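Local structure of SmhA (Serratia marcescens, 7A27) at residues Leu26-Tyr31 with Gln66-Asn71; Asn59-Gln64 with Ala282-Phe287; Val73-Gly78 with His130-Ala135; Ser22-Leu27 with Tyr291-Gln296. The protein is the A component of a tripartite alpha-pore-forming toxin, here in its soluble form, and probably works with two partner proteins to perforate target membranes. One frame throughout, in Å; residues are numbered along the deposited sequence.

Contact 1: Leu26-Tyr31 with Gln66-Asn71; sequences LLNQSY and QVFKQN
Phe-68 reaches across from helix 48-96 and sets its ring against Asn-28 and Gln-29 of helix 14-37, a buried helix-to-helix contact inside the long alpha-helical bundle that forms most of this toxin component. The tight part belongs to the ring. Asn-28 CB sits 3.8 Å from Phe-68 CZ, and the amide end of Asn-28 lies over one face of the ring, nearer its rim than its centre, with the two planes 54° apart. The phenyl gets there because CG is anti to the backbone N of Phe-68 (chi1 -176°), which sends it straight over to the other helix. There CE2 comes 3.7 Å from Gln-29 N, approaching obliquely. The backbones are close as well, with CA of Gln-29 and CA of Lys-69 6.1 Å apart.

On the looser side, Lys-69 is partly exposed, and its chain leads away from the other segment, touching Asn-33 and Leu-36 of helix 14-37. Gln-29 is buried, but its amide works elsewhere: NE2 gives a hydrogen bond to Tyr-356 O, while OE1 has a weak one from Asn-359, seen to bind calcium in a crystal structure of this protein, though no calcium is bound to this chain. What the side chain of Gln-29 offers Phe-68 is its CB, 4.4 Å from Phe-68 CE2.

Contact 2: Asn59-Gln64 with Ala282-Phe287; sequences NQLRQQ and AQAQLF
Leu-61 and Ala-284 mark the closest backbone approach, with their CA atoms 7.1 Å apart where helix 48-96 and helix 272-299 run in the same general direction. Both belong to the alpha-helical bundle, and the four residues that meet here are all buried.

Two separate touches, one turn apart, make up the contact. In the first, the isobutyl end of Leu-61 straddles the methyl of Ala-284: CD1 is 3.6 Å from Ala-284 CB, and CD2 is 4.0 Å from the same atom. The CA-CB bond of Leu-61 does not aim straight at the other helix; its torsions carry the branch over, with CG beside the backbone N (chi1 -77°). Ala-284, being small, lets the leucine settle down against its helix.

In the second, Phe-287 points across to the backbone and CB of Gln-64. Its ring comes in obliquely, and CZ lies 3.8 Å from the carbonyl O of Gln-64. The same ring also packs on Asn-28, Ser-32 and Leu-35 of helix 14-37, so it fills the corner where three helices meet. Gln-64, bent at chi2, takes its amide away from Phe-287 and back along its own helix, where NE2 makes a weak hydrogen bond to Gln-60 OE1 and the side chain also touches Lys-136 of helix 104-155. That leaves the beta carbon as the part of the Gln-64 side chain that faces the ring, with Gln-64 CB 4.1 Å from Phe-287 CE2.

Contact 3: Val73-Gly78 with His130-Ala135; sequences VAELIG and HTQLQA
Glu-75 and Gln-132 reach for each other across the gap between helix 48-96 and helix 104-155, and their side chains meet at about a right angle. The carboxylate and the amide are turned only 32° apart, so the flat groups are closer to parallel than the chains that carry them. Gln-132 comes in stretched out, extended beyond CG (chi2 180°), whereas Glu-75 is folded at chi2 (-87°), which bends its carboxylate up to the incoming amide. Glu-75 OE2 ends 4.0 Å from Gln-132 CD. The backbones stay well apart, CA of Glu-75 and CA of Gln-132 being 9.8 Å from each other, so these long polar arms do the spanning.

Next to this surface pair, one step further inward, Leu-76 and Leu-133 lean towards each other without quite meeting, Leu-76 CD2 standing 5.1 Å from Leu-133 CD1. Both pack on Met-298 of helix 272-299, which so backs the two leucines. A polar pair at the surface, outside a buried apolar layer, between two consecutive helices running in opposite directions, is what one expects of an antiparallel helical hairpin on the outside of a helix bundle.

Contact 4: Ser22-Leu27 with Tyr291-Gln296; sequences SSQALL and YVLTEQ
The amide of Gln-24 lies flat against Leu-293, which covers one face of it: Leu-293 CD1 is 3.7 Å from Gln-24 CD, and Leu-293 CB, on the same face, is 4.0 Å from that carbon. The leucine thus comes over the plane, not at the edge, and meets the amide with methyl and methylene groups. Gln-24 CG is anti to the carbonyl carbon (chi1 -56°), and a bend at chi2 (-64°) turns the face of the amide to Leu-293, whose side chain crosses it at a slant. The other flat group nearby, the ring of Tyr-291, is turned from this interface towards Leu-133, Lys-136 and Leu-140 of helix 104-155.

Beside the amide, the backbones are nearest at Gln-24 and Thr-294, with CA atoms 5.5 Å apart. Thr-294 is the side chain wedged in here. Its OG1 touches Gln-24 CB at 3.4 Å and lies 3.6 Å from Ala-25 N, but it is hydrogen-bonded to Thr-290 O one turn back in its own helix, so this buried hydroxyl is satisfied without help from across. Its methyl, CG2, faces the methyl of Ala-25, the two carbons CG2 and Ala-25 CB being 4.2 Å apart.

The segment axes approach to 8.6 Å and their N-to-C directions differ by 147°. This is antiparallel helix packing, joining the N-terminal helix 14-37 to helix 272-299 near the centre of the chain, in the core of the toxin's alpha-helical bundle.

Four helices, 14-37, 48-96, 104-155 and 272-299, account for all four contacts. Helix 48-96 serves contacts 1, 2 and 3, helix 14-37 serves contacts 1 and 4, and helix 272-299 serves contacts 2 and 4. Contacts 1 and 4 share Leu-26 and Leu-27, their centres 10 Å apart; contacts 2 and 3 lie furthest from each other, at 18 Å. Phe-68 of contact 1 touches both Phe-287 of contact 2 and Tyr-291 of contact 4. Along the chain contact 1 closes before contact 3 opens, while contacts 2 and 4 tie helices more than 200 residues apart, so the late helix 272-299 is built into the early part of the soluble bundle.

Contact 1: Leu26-Tyr31 with Gln66-Asn71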
loop_
_atom_site.group_PDB
_atom_site.type_symbol
_atom_site.label_atom_id
_atom_site.label_comp_id
_atom_site.label_asym_id
_atom_site.label_seq_id
_atom_site.Cartn_x
_atom_site.Cartn_y
_atom_site.Cartn_z
ATOM N N LEU A 26 -1.571 2.167 -0.838
ATOM C CA LEU A 26 -2.194 3.493 -0.590
ATOM C C LEU A 26 -1.874 3.931 0.835
ATOM O O LEU A 26 -1.510 5.087 1.025
ATOM C CB LEU A 26 -3.709 3.428 -0.786
ATOM C CG LEU A 26 -4.196 3.323 -2.220
ATOM C CD1 LEU A 26 -5.676 2.995 -2.252
ATOM C CD2 LEU A 26 -3.925 4.590 -2.990
ATOM N N LEU A 27 -2.064 3.046 1.803
ATOM C CA LEU A 27 -1.773 3.346 3.221
ATOM C C LEU A 27 -0.275 3.669 3.344
ATOM O O LEU A 27 0.055 4.662 3.982
ATOM C CB LEU A 27 -2.195 2.169 4.107
ATOM C CG LEU A 27 -2.000 2.389 5.599
ATOM C CD1 LEU A 27 -2.691 3.640 6.059
ATOM C CD2 LEU A 27 -2.530 1.229 6.401
ATOM N N ASN A 28 0.600 2.909 2.694
ATOM C CA ASN A 28 2.069 3.099 2.796
ATOM C C ASN A 28 2.436 4.444 2.153
ATOM O O ASN A 28 3.466 5.026 2.525
ATOM C CB ASN A 28 2.843 1.942 2.164
ATOM C CG ASN A 28 4.219 1.755 2.779
ATOM O OD1 ASN A 28 4.475 2.198 3.901
ATOM N ND2 ASN A 28 5.103 1.081 2.057
ATOM N N GLN A 29 1.622 4.919 1.222
ATOM C CA GLN A 29 1.793 6.234 0.551
ATOM C C GLN A 29 1.616 7.301 1.642
ATOM O O GLN A 29 2.454 8.236 1.698
ATOM C CB GLN A 29 0.784 6.319 -0.604
ATOM C CG GLN A 29 0.993 7.445 -1.590
ATOM C CD GLN A 29 0.020 7.390 -2.754
ATOM O OE1 GLN A 29 -0.977 6.684 -2.735
ATOM N NE2 GLN A 29 0.296 8.154 -3.802
ATOM N N SER A 30 0.593 7.132 2.501
ATOM C CA SER A 30 0.234 8.064 3.602
ATOM C C SER A 30 1.301 7.988 4.698
ATOM O O SER A 30 1.648 9.035 5.232
ATOM C CB SER A 30 -1.155 7.800 4.153
ATOM O OG SER A 30 -2.163 7.942 3.160
ATOM N N TYR A 31 1.825 6.804 5.006
ATOM C CA TYR A 31 2.896 6.627 6.024
ATOM C C TYR A 31 4.201 7.230 5.507
ATOM O O TYR A 31 4.977 7.696 6.333
ATOM C CB TYR A 31 3.060 5.169 6.453
ATOM C CG TYR A 31 1.930 4.612 7.280
ATOM C CD1 TYR A 31 1.281 5.386 8.230
ATOM C CD2 TYR A 31 1.579 3.278 7.201
ATOM C CE1 TYR A 31 0.251 4.872 9.002
ATOM C CE2 TYR A 31 0.564 2.742 7.972
ATOM C CZ TYR A 31 -0.101 3.547 8.867
ATOM O OH TYR A 31 -1.090 3.036 9.630
ATOM N N GLN A 66 10.650 9.032 0.334
ATOM C CA GLN A 66 10.708 9.742 -0.974
ATOM C C GLN A 66 10.780 8.706 -2.105
ATOM O O GLN A 66 10.006 8.843 -3.057
ATOM C CB GLN A 66 11.888 10.710 -1.015
ATOM C CG GLN A 66 12.184 11.322 -2.383
ATOM C CD GLN A 66 13.404 12.213 -2.331
ATOM O OE1 GLN A 66 13.597 12.992 -1.395
ATOM N NE2 GLN A 66 14.242 12.123 -3.351
ATOM N N VAL A 67 11.645 7.695 -1.997
ATOM C CA VAL A 67 11.796 6.663 -3.063
ATOM C C VAL A 67 10.446 5.965 -3.286
ATOM O O VAL A 67 9.994 5.883 -4.450
ATOM C CB VAL A 67 12.923 5.665 -2.765
ATOM C CG1 VAL A 67 12.884 4.493 -3.726
ATOM C CG2 VAL A 67 14.286 6.325 -2.848
ATOM N N PHE A 68 9.816 5.476 -2.227
ATOM C CA PHE A 68 8.489 4.829 -2.335
ATOM C C PHE A 68 7.499 5.784 -3.017
ATOM O O PHE A 68 6.863 5.389 -4.009
ATOM C CB PHE A 68 7.924 4.421 -0.975
ATOM C CG PHE A 68 6.616 3.679 -1.099
ATOM C CD1 PHE A 68 6.600 2.333 -1.404
ATOM C CD2 PHE A 68 5.406 4.330 -0.964
ATOM C CE1 PHE A 68 5.403 1.657 -1.558
ATOM C CE2 PHE A 68 4.209 3.634 -1.079
ATOM C CZ PHE A 68 4.208 2.307 -1.390
ATOM N N LYS A 69 7.394 7.013 -2.519
ATOM C CA LYS A 69 6.393 8.021 -2.951
ATOM C C LYS A 69 6.548 8.358 -4.441
ATOM O O LYS A 69 5.519 8.349 -5.135
ATOM C CB LYS A 69 6.532 9.282 -2.093
ATOM C CG LYS A 69 5.334 10.217 -2.116
ATOM C CD LYS A 69 5.640 11.606 -1.595
ATOM C CE LYS A 69 4.541 12.569 -1.968
ATOM N NZ LYS A 69 5.015 13.967 -2.021
ATOM N N GLN A 70 7.779 8.633 -4.908
ATOM C CA GLN A 70 8.081 9.147 -6.277
ATOM C C GLN A 70 8.363 8.029 -7.289
ATOM O O GLN A 70 7.890 8.182 -8.434
ATOM C CB GLN A 70 9.239 10.151 -6.239
ATOM C CG GLN A 70 8.845 11.431 -5.492
ATOM C CD GLN A 70 9.935 12.468 -5.355
ATOM O OE1 GLN A 70 10.950 12.424 -6.042
ATOM N NE2 GLN A 70 9.729 13.426 -4.467
ATOM N N ASN A 71 9.086 6.962 -6.911
ATOM C CA ASN A 71 9.481 5.867 -7.848
ATOM C C ASN A 71 8.546 4.649 -7.761
ATOM O O ASN A 71 7.938 4.297 -8.788
ATOM C CB ASN A 71 10.936 5.447 -7.637
ATOM C CG ASN A 71 11.901 6.589 -7.895
ATOM O OD1 ASN A 71 11.495 7.752 -7.969
ATOM N ND2 ASN A 71 13.183 6.282 -8.059
#

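Contact 2: Asn59-Gln64 with Ala282-Phe287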
loop_
_atom_site.group_PDB
_atom_site.type_symbol
_atom_site.label_atom_id
_atom_site.label_comp_id
_atom_site.label_asym_id
_atom_site.label_seq_id
_atom_site.Cartn_x
_atom_site.Cartn_y
_atom_site.Cartn_z
ATOM N N ASN A 59 16.868 10.613 8.788
ATOM C CA ASN A 59 17.328 10.975 7.420
ATOM C C ASN A 59 17.171 9.757 6.500
ATOM O O ASN A 59 16.574 9.900 5.431
ATOM C CB ASN A 59 18.777 11.458 7.379
ATOM C CG ASN A 59 19.114 12.005 6.009
ATOM O OD1 ASN A 59 19.848 11.365 5.261
ATOM N ND2 ASN A 59 18.509 13.132 5.647
ATOM N N GLN A 60 17.663 8.592 6.927
ATOM C CA GLN A 60 17.657 7.359 6.114
ATOM C C GLN A 60 16.204 6.950 5.818
ATOM O O GLN A 60 15.965 6.422 4.724
ATOM C CB GLN A 60 18.571 6.329 6.786
ATOM C CG GLN A 60 18.784 5.059 5.960
ATOM C CD GLN A 60 19.365 5.246 4.570
ATOM O OE1 GLN A 60 18.761 4.838 3.563
ATOM N NE2 GLN A 60 20.553 5.845 4.512
ATOM N N LEU A 61 15.255 7.244 6.714
ATOM C CA LEU A 61 13.806 6.919 6.537
ATOM C C LEU A 61 13.168 7.864 5.510
ATOM O O LEU A 61 12.407 7.378 4.662
ATOM C CB LEU A 61 13.058 7.015 7.869
ATOM C CG LEU A 61 13.255 5.850 8.836
ATOM C CD1 LEU A 61 12.655 6.196 10.184
ATOM C CD2 LEU A 61 12.657 4.559 8.291
ATOM N N ARG A 62 13.456 9.163 5.582
ATOM C CA ARG A 62 12.905 10.153 4.623
ATOM C C ARG A 62 13.378 9.796 3.211
ATOM O O ARG A 62 12.559 9.924 2.285
ATOM C CB ARG A 62 13.278 11.574 5.046
ATOM C CG ARG A 62 12.617 11.983 6.351
ATOM C CD ARG A 62 13.290 13.163 7.003
ATOM N NE ARG A 62 13.038 14.409 6.300
ATOM C CZ ARG A 62 12.016 15.208 6.541
ATOM N NH1 ARG A 62 11.114 14.898 7.458
ATOM N NH2 ARG A 62 11.898 16.318 5.839
ATOM N N GLN A 63 14.627 9.332 3.050
ATOM C CA GLN A 63 15.169 8.895 1.733
ATOM C C GLN A 63 14.288 7.755 1.211
ATOM O O GLN A 63 13.854 7.834 0.062
ATOM C CB GLN A 63 16.638 8.457 1.786
ATOM C CG GLN A 63 17.590 9.555 2.239
ATOM C CD GLN A 63 19.050 9.177 2.142
ATOM O OE1 GLN A 63 19.469 8.449 1.261
ATOM N NE2 GLN A 63 19.865 9.703 3.036
ATOM N N GLN A 64 13.965 6.761 2.041
ATOM C CA GLN A 64 13.184 5.574 1.601
ATOM C C GLN A 64 11.718 5.939 1.372
ATOM O O GLN A 64 11.097 5.294 0.502
ATOM C CB GLN A 64 13.350 4.436 2.602
ATOM C CG GLN A 64 14.792 3.963 2.670
ATOM C CD GLN A 64 15.320 3.695 1.281
ATOM O OE1 GLN A 64 14.633 3.135 0.421
ATOM N NE2 GLN A 64 16.541 4.136 1.037
ATOM N N ALA A 282 8.077 4.747 16.054
ATOM C CA ALA A 282 6.635 4.443 15.912
ATOM C C ALA A 282 6.206 4.692 14.458
ATOM O O ALA A 282 5.438 3.888 13.914
ATOM C CB ALA A 282 5.843 5.270 16.889
ATOM N N GLN A 283 6.693 5.788 13.868
ATOM C CA GLN A 283 6.403 6.200 12.465
ATOM C C GLN A 283 7.104 5.235 11.498
ATOM O O GLN A 283 6.474 4.833 10.497
ATOM C CB GLN A 283 6.831 7.650 12.249
ATOM C CG GLN A 283 6.030 8.678 13.045
ATOM C CD GLN A 283 6.646 10.055 13.004
ATOM O OE1 GLN A 283 7.867 10.215 12.842
ATOM N NE2 GLN A 283 5.790 11.061 13.136
ATOM N N ALA A 284 8.347 4.841 11.794
ATOM C CA ALA A 284 9.133 3.885 10.980
ATOM C C ALA A 284 8.383 2.560 10.919
ATOM O O ALA A 284 8.226 2.031 9.811
ATOM C CB ALA A 284 10.506 3.704 11.571
ATOM N N GLN A 285 7.960 2.056 12.090
ATOM C CA GLN A 285 7.215 0.782 12.262
ATOM C C GLN A 285 6.053 0.771 11.269
ATOM O O GLN A 285 5.959 -0.202 10.533
ATOM C CB GLN A 285 6.704 0.642 13.696
ATOM C CG GLN A 285 6.112 -0.717 14.071
ATOM C CD GLN A 285 7.187 -1.729 14.377
ATOM O OE1 GLN A 285 7.981 -1.565 15.313
ATOM N NE2 GLN A 285 7.219 -2.786 13.579
ATOM N N LEU A 286 5.211 1.808 11.234
ATOM C CA LEU A 286 4.019 1.831 10.347
ATOM C C LEU A 286 4.468 1.662 8.899
ATOM O O LEU A 286 3.871 0.830 8.194
ATOM C CB LEU A 286 3.237 3.136 10.510
ATOM C CG LEU A 286 2.561 3.331 11.861
ATOM C CD1 LEU A 286 1.906 4.706 11.941
ATOM C CD2 LEU A 286 1.548 2.218 12.120
ATOM N N PHE A 287 5.494 2.418 8.497
ATOM C CA PHE A 287 6.045 2.418 7.117
ATOM C C PHE A 287 6.608 1.038 6.777
ATOM O O PHE A 287 6.171 0.459 5.770
ATOM C CB PHE A 287 7.098 3.508 6.944
ATOM C CG PHE A 287 7.808 3.503 5.616
ATOM C CD1 PHE A 287 7.160 3.897 4.456
ATOM C CD2 PHE A 287 9.132 3.136 5.534
ATOM C CE1 PHE A 287 7.803 3.879 3.231
ATOM C CE2 PHE A 287 9.795 3.171 4.316
ATOM C CZ PHE A 287 9.125 3.527 3.164
#

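Contact 3: Val73-Gly78 with His130-Ala135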
loop_
_atom_site.group_PDB
_atom_site.type_symbol
_atom_site.label_atom_id
_atom_site.label_comp_id
_atom_site.label_asym_id
_atom_site.label_seq_id
_atom_site.Cartn_x
_atom_site.Cartn_y
_atom_site.Cartn_z
ATOM N N VAL A 73 5.587 4.035 -6.361
ATOM C CA VAL A 73 4.148 4.258 -6.679
ATOM C C VAL A 73 3.977 4.257 -8.204
ATOM O O VAL A 73 3.019 3.650 -8.685
ATOM C CB VAL A 73 3.590 5.546 -6.045
ATOM C CG1 VAL A 73 2.223 5.911 -6.616
ATOM C CG2 VAL A 73 3.513 5.438 -4.528
ATOM N N ALA A 74 4.888 4.914 -8.934
ATOM C CA ALA A 74 4.873 5.017 -10.415
ATOM C C ALA A 74 5.028 3.611 -11.003
ATOM O O ALA A 74 4.267 3.281 -11.929
ATOM C CB ALA A 74 5.937 5.974 -10.902
ATOM N N GLU A 75 5.953 2.816 -10.465
ATOM C CA GLU A 75 6.174 1.410 -10.892
ATOM C C GLU A 75 4.831 0.660 -10.804
ATOM O O GLU A 75 4.486 -0.017 -11.787
ATOM C CB GLU A 75 7.243 0.711 -10.043
ATOM C CG GLU A 75 8.655 1.255 -10.148
ATOM C CD GLU A 75 9.522 0.708 -11.268
ATOM O OE1 GLU A 75 10.095 1.535 -12.017
ATOM O OE2 GLU A 75 9.690 -0.546 -11.339
ATOM N N LEU A 76 4.080 0.808 -9.702
ATOM C CA LEU A 76 2.773 0.134 -9.490
ATOM C C LEU A 76 1.735 0.654 -10.493
ATOM O O LEU A 76 1.054 -0.168 -11.125
ATOM C CB LEU A 76 2.285 0.362 -8.058
ATOM C CG LEU A 76 3.045 -0.404 -6.982
ATOM C CD1 LEU A 76 2.725 0.094 -5.573
ATOM C CD2 LEU A 76 2.734 -1.882 -7.093
ATOM N N ILE A 77 1.595 1.972 -10.630
ATOM C CA ILE A 77 0.608 2.564 -11.577
ATOM C C ILE A 77 0.857 1.956 -12.964
ATOM O O ILE A 77 -0.113 1.741 -13.714
ATOM C CB ILE A 77 0.669 4.098 -11.582
ATOM C CG1 ILE A 77 0.293 4.675 -10.212
ATOM C CG2 ILE A 77 -0.230 4.652 -12.693
ATOM C CD1 ILE A 77 0.334 6.194 -10.153
ATOM N N GLY A 78 2.121 1.670 -13.270
ATOM C CA GLY A 78 2.529 1.009 -14.522
ATOM C C GLY A 78 1.881 -0.356 -14.676
ATOM O O GLY A 78 1.331 -0.612 -15.746
ATOM N N HIS A 130 8.208 -6.773 -8.189
ATOM C CA HIS A 130 8.285 -7.539 -6.916
ATOM C C HIS A 130 9.739 -7.681 -6.473
ATOM O O HIS A 130 10.005 -7.563 -5.272
ATOM C CB HIS A 130 7.643 -8.919 -7.030
ATOM C CG HIS A 130 7.750 -9.687 -5.756
ATOM N ND1 HIS A 130 8.719 -10.652 -5.536
ATOM C CD2 HIS A 130 7.060 -9.573 -4.601
ATOM C CE1 HIS A 130 8.574 -11.142 -4.328
ATOM N NE2 HIS A 130 7.567 -10.497 -3.728
ATOM N N THR A 131 10.650 -7.945 -7.408
ATOM C CA THR A 131 12.077 -8.140 -7.086
ATOM C C THR A 131 12.628 -6.849 -6.466
ATOM O O THR A 131 13.448 -6.972 -5.531
ATOM C CB THR A 131 12.853 -8.652 -8.297
ATOM O OG1 THR A 131 12.226 -9.861 -8.733
ATOM C CG2 THR A 131 14.304 -8.914 -7.975
ATOM N N GLN A 132 12.195 -5.667 -6.927
ATOM C CA GLN A 132 12.647 -4.368 -6.355
ATOM C C GLN A 132 12.080 -4.218 -4.931
ATOM O O GLN A 132 12.825 -3.799 -4.039
ATOM C CB GLN A 132 12.259 -3.180 -7.234
ATOM C CG GLN A 132 13.250 -2.871 -8.339
ATOM C CD GLN A 132 12.804 -1.688 -9.171
ATOM O OE1 GLN A 132 11.912 -0.921 -8.795
ATOM N NE2 GLN A 132 13.459 -1.497 -10.313
ATOM N N LEU A 133 10.805 -4.537 -4.719
ATOM C CA LEU A 133 10.154 -4.438 -3.389
ATOM C C LEU A 133 10.866 -5.368 -2.399
ATOM O O LEU A 133 11.091 -4.961 -1.251
ATOM C CB LEU A 133 8.670 -4.796 -3.536
ATOM C CG LEU A 133 7.796 -3.713 -4.155
ATOM C CD1 LEU A 133 6.407 -4.235 -4.440
ATOM C CD2 LEU A 133 7.716 -2.520 -3.221
ATOM N N GLN A 134 11.207 -6.573 -2.845
ATOM C CA GLN A 134 11.887 -7.618 -2.036
ATOM C C GLN A 134 13.262 -7.096 -1.595
ATOM O O GLN A 134 13.619 -7.290 -0.421
ATOM C CB GLN A 134 11.983 -8.896 -2.870
ATOM C CG GLN A 134 12.258 -10.149 -2.061
ATOM C CD GLN A 134 12.308 -11.356 -2.963
ATOM O OE1 GLN A 134 11.322 -12.074 -3.113
ATOM N NE2 GLN A 134 13.433 -11.533 -3.641
ATOM N N ALA A 135 13.989 -6.433 -2.501
ATOM C CA ALA A 135 15.322 -5.840 -2.254
ATOM C C ALA A 135 15.220 -4.762 -1.166
ATOM O O ALA A 135 16.034 -4.777 -0.230
ATOM C CB ALA A 135 15.878 -5.272 -3.531
#

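Contact 4: Ser22-Leu27 with Tyr291-Gln296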
loop_
_atom_site.group_PDB
_atom_site.type_symbol
_atom_site.label_atom_id
_atom_site.label_comp_id
_atom_site.label_asym_id
_atom_site.label_seq_id
_atom_site.Cartn_x
_atom_site.Cartn_y
_atom_site.Cartn_z
ATOM N N SER A 22 -3.632 -2.381 -3.546
ATOM C CA SER A 22 -4.042 -0.964 -3.360
ATOM C C SER A 22 -4.137 -0.685 -1.843
ATOM O O SER A 22 -3.545 0.302 -1.376
ATOM C CB SER A 22 -5.354 -0.666 -4.079
ATOM O OG SER A 22 -5.248 -0.811 -5.490
ATOM N N SER A 23 -4.834 -1.542 -1.098
ATOM C CA SER A 23 -5.103 -1.387 0.349
ATOM C C SER A 23 -3.830 -1.032 1.129
ATOM O O SER A 23 -3.884 -0.123 1.961
ATOM C CB SER A 23 -5.731 -2.624 0.909
ATOM O OG SER A 23 -5.805 -2.542 2.320
ATOM N N GLN A 24 -2.727 -1.732 0.897
ATOM C CA GLN A 24 -1.477 -1.530 1.670
ATOM C C GLN A 24 -0.651 -0.430 1.015
ATOM O O GLN A 24 -0.175 0.429 1.746
ATOM C CB GLN A 24 -0.713 -2.850 1.807
ATOM C CG GLN A 24 -1.516 -3.985 2.437
ATOM C CD GLN A 24 -1.938 -3.782 3.875
ATOM O OE1 GLN A 24 -1.558 -2.831 4.559
ATOM N NE2 GLN A 24 -2.744 -4.708 4.366
ATOM N N ALA A 25 -0.492 -0.439 -0.303
ATOM C CA ALA A 25 0.307 0.567 -1.047
ATOM C C ALA A 25 -0.250 1.963 -0.790
ATOM O O ALA A 25 0.564 2.851 -0.562
ATOM C CB ALA A 25 0.340 0.277 -2.532
ATOM N N LEU A 26 -1.571 2.167 -0.838
ATOM C CA LEU A 26 -2.194 3.493 -0.590
ATOM C C LEU A 26 -1.874 3.931 0.835
ATOM O O LEU A 26 -1.510 5.087 1.025
ATOM C CB LEU A 26 -3.709 3.428 -0.786
ATOM C CG LEU A 26 -4.196 3.323 -2.220
ATOM C CD1 LEU A 26 -5.676 2.995 -2.252
ATOM C CD2 LEU A 26 -3.925 4.590 -2.990
ATOM N N LEU A 27 -2.064 3.046 1.803
ATOM C CA LEU A 27 -1.773 3.346 3.221
ATOM C C LEU A 27 -0.275 3.669 3.344
ATOM O O LEU A 27 0.055 4.662 3.982
ATOM C CB LEU A 27 -2.195 2.169 4.107
ATOM C CG LEU A 27 -2.000 2.389 5.599
ATOM C CD1 LEU A 27 -2.691 3.640 6.059
ATOM C CD2 LEU A 27 -2.530 1.229 6.401
ATOM N N TYR A 291 5.123 -1.791 4.319
ATOM C CA TYR A 291 5.995 -2.038 3.140
ATOM C C TYR A 291 6.079 -3.551 2.954
ATOM O O TYR A 291 5.924 -4.041 1.837
ATOM C CB TYR A 291 7.394 -1.450 3.304
ATOM C CG TYR A 291 8.140 -1.261 2.011
ATOM C CD1 TYR A 291 8.743 -2.320 1.358
ATOM C CD2 TYR A 291 8.232 -0.007 1.431
ATOM C CE1 TYR A 291 9.436 -2.135 0.167
ATOM C CE2 TYR A 291 8.900 0.191 0.235
ATOM C CZ TYR A 291 9.510 -0.874 -0.395
ATOM O OH TYR A 291 10.172 -0.636 -1.561
ATOM N N VAL A 292 6.284 -4.272 4.051
ATOM C CA VAL A 292 6.397 -5.756 4.062
ATOM C C VAL A 292 5.084 -6.353 3.524
ATOM O O VAL A 292 5.151 -7.304 2.712
ATOM C CB VAL A 292 6.756 -6.280 5.464
ATOM C CG1 VAL A 292 6.612 -7.781 5.543
ATOM C CG2 VAL A 292 8.154 -5.888 5.882
ATOM N N LEU A 293 3.934 -5.832 3.951
ATOM C CA LEU A 293 2.618 -6.354 3.497
ATOM C C LEU A 293 2.456 -6.043 2.009
ATOM O O LEU A 293 1.882 -6.881 1.298
ATOM C CB LEU A 293 1.467 -5.765 4.315
ATOM C CG LEU A 293 1.322 -6.298 5.739
ATOM C CD1 LEU A 293 0.040 -5.761 6.365
ATOM C CD2 LEU A 293 1.302 -7.813 5.786
ATOM N N THR A 294 2.981 -4.904 1.543
ATOM C CA THR A 294 2.903 -4.509 0.114
ATOM C C THR A 294 3.694 -5.557 -0.669
ATOM O O THR A 294 3.101 -6.163 -1.544
ATOM C CB THR A 294 3.322 -3.050 -0.081
ATOM O OG1 THR A 294 2.436 -2.244 0.700
ATOM C CG2 THR A 294 3.264 -2.597 -1.522
ATOM N N GLU A 295 4.938 -5.837 -0.267
ATOM C CA GLU A 295 5.822 -6.847 -0.896
ATOM C C GLU A 295 5.111 -8.198 -0.951
ATOM O O GLU A 295 5.192 -8.829 -2.006
ATOM C CB GLU A 295 7.120 -6.971 -0.101
ATOM C CG GLU A 295 8.155 -7.903 -0.721
ATOM C CD GLU A 295 8.076 -9.377 -0.353
ATOM O OE1 GLU A 295 7.519 -9.698 0.697
ATOM O OE2 GLU A 295 8.597 -10.208 -1.116
ATOM N N GLN A 296 4.443 -8.618 0.132
ATOM C CA GLN A 296 3.807 -9.958 0.250
ATOM C C GLN A 296 2.594 -10.085 -0.684
ATOM O O GLN A 296 2.442 -11.162 -1.288
ATOM C CB GLN A 296 3.441 -10.279 1.698
ATOM C CG GLN A 296 4.624 -10.783 2.514
ATOM C CD GLN A 296 4.382 -10.804 4.007
ATOM O OE1 GLN A 296 3.312 -10.449 4.498
ATOM N NE2 GLN A 296 5.395 -11.204 4.756
#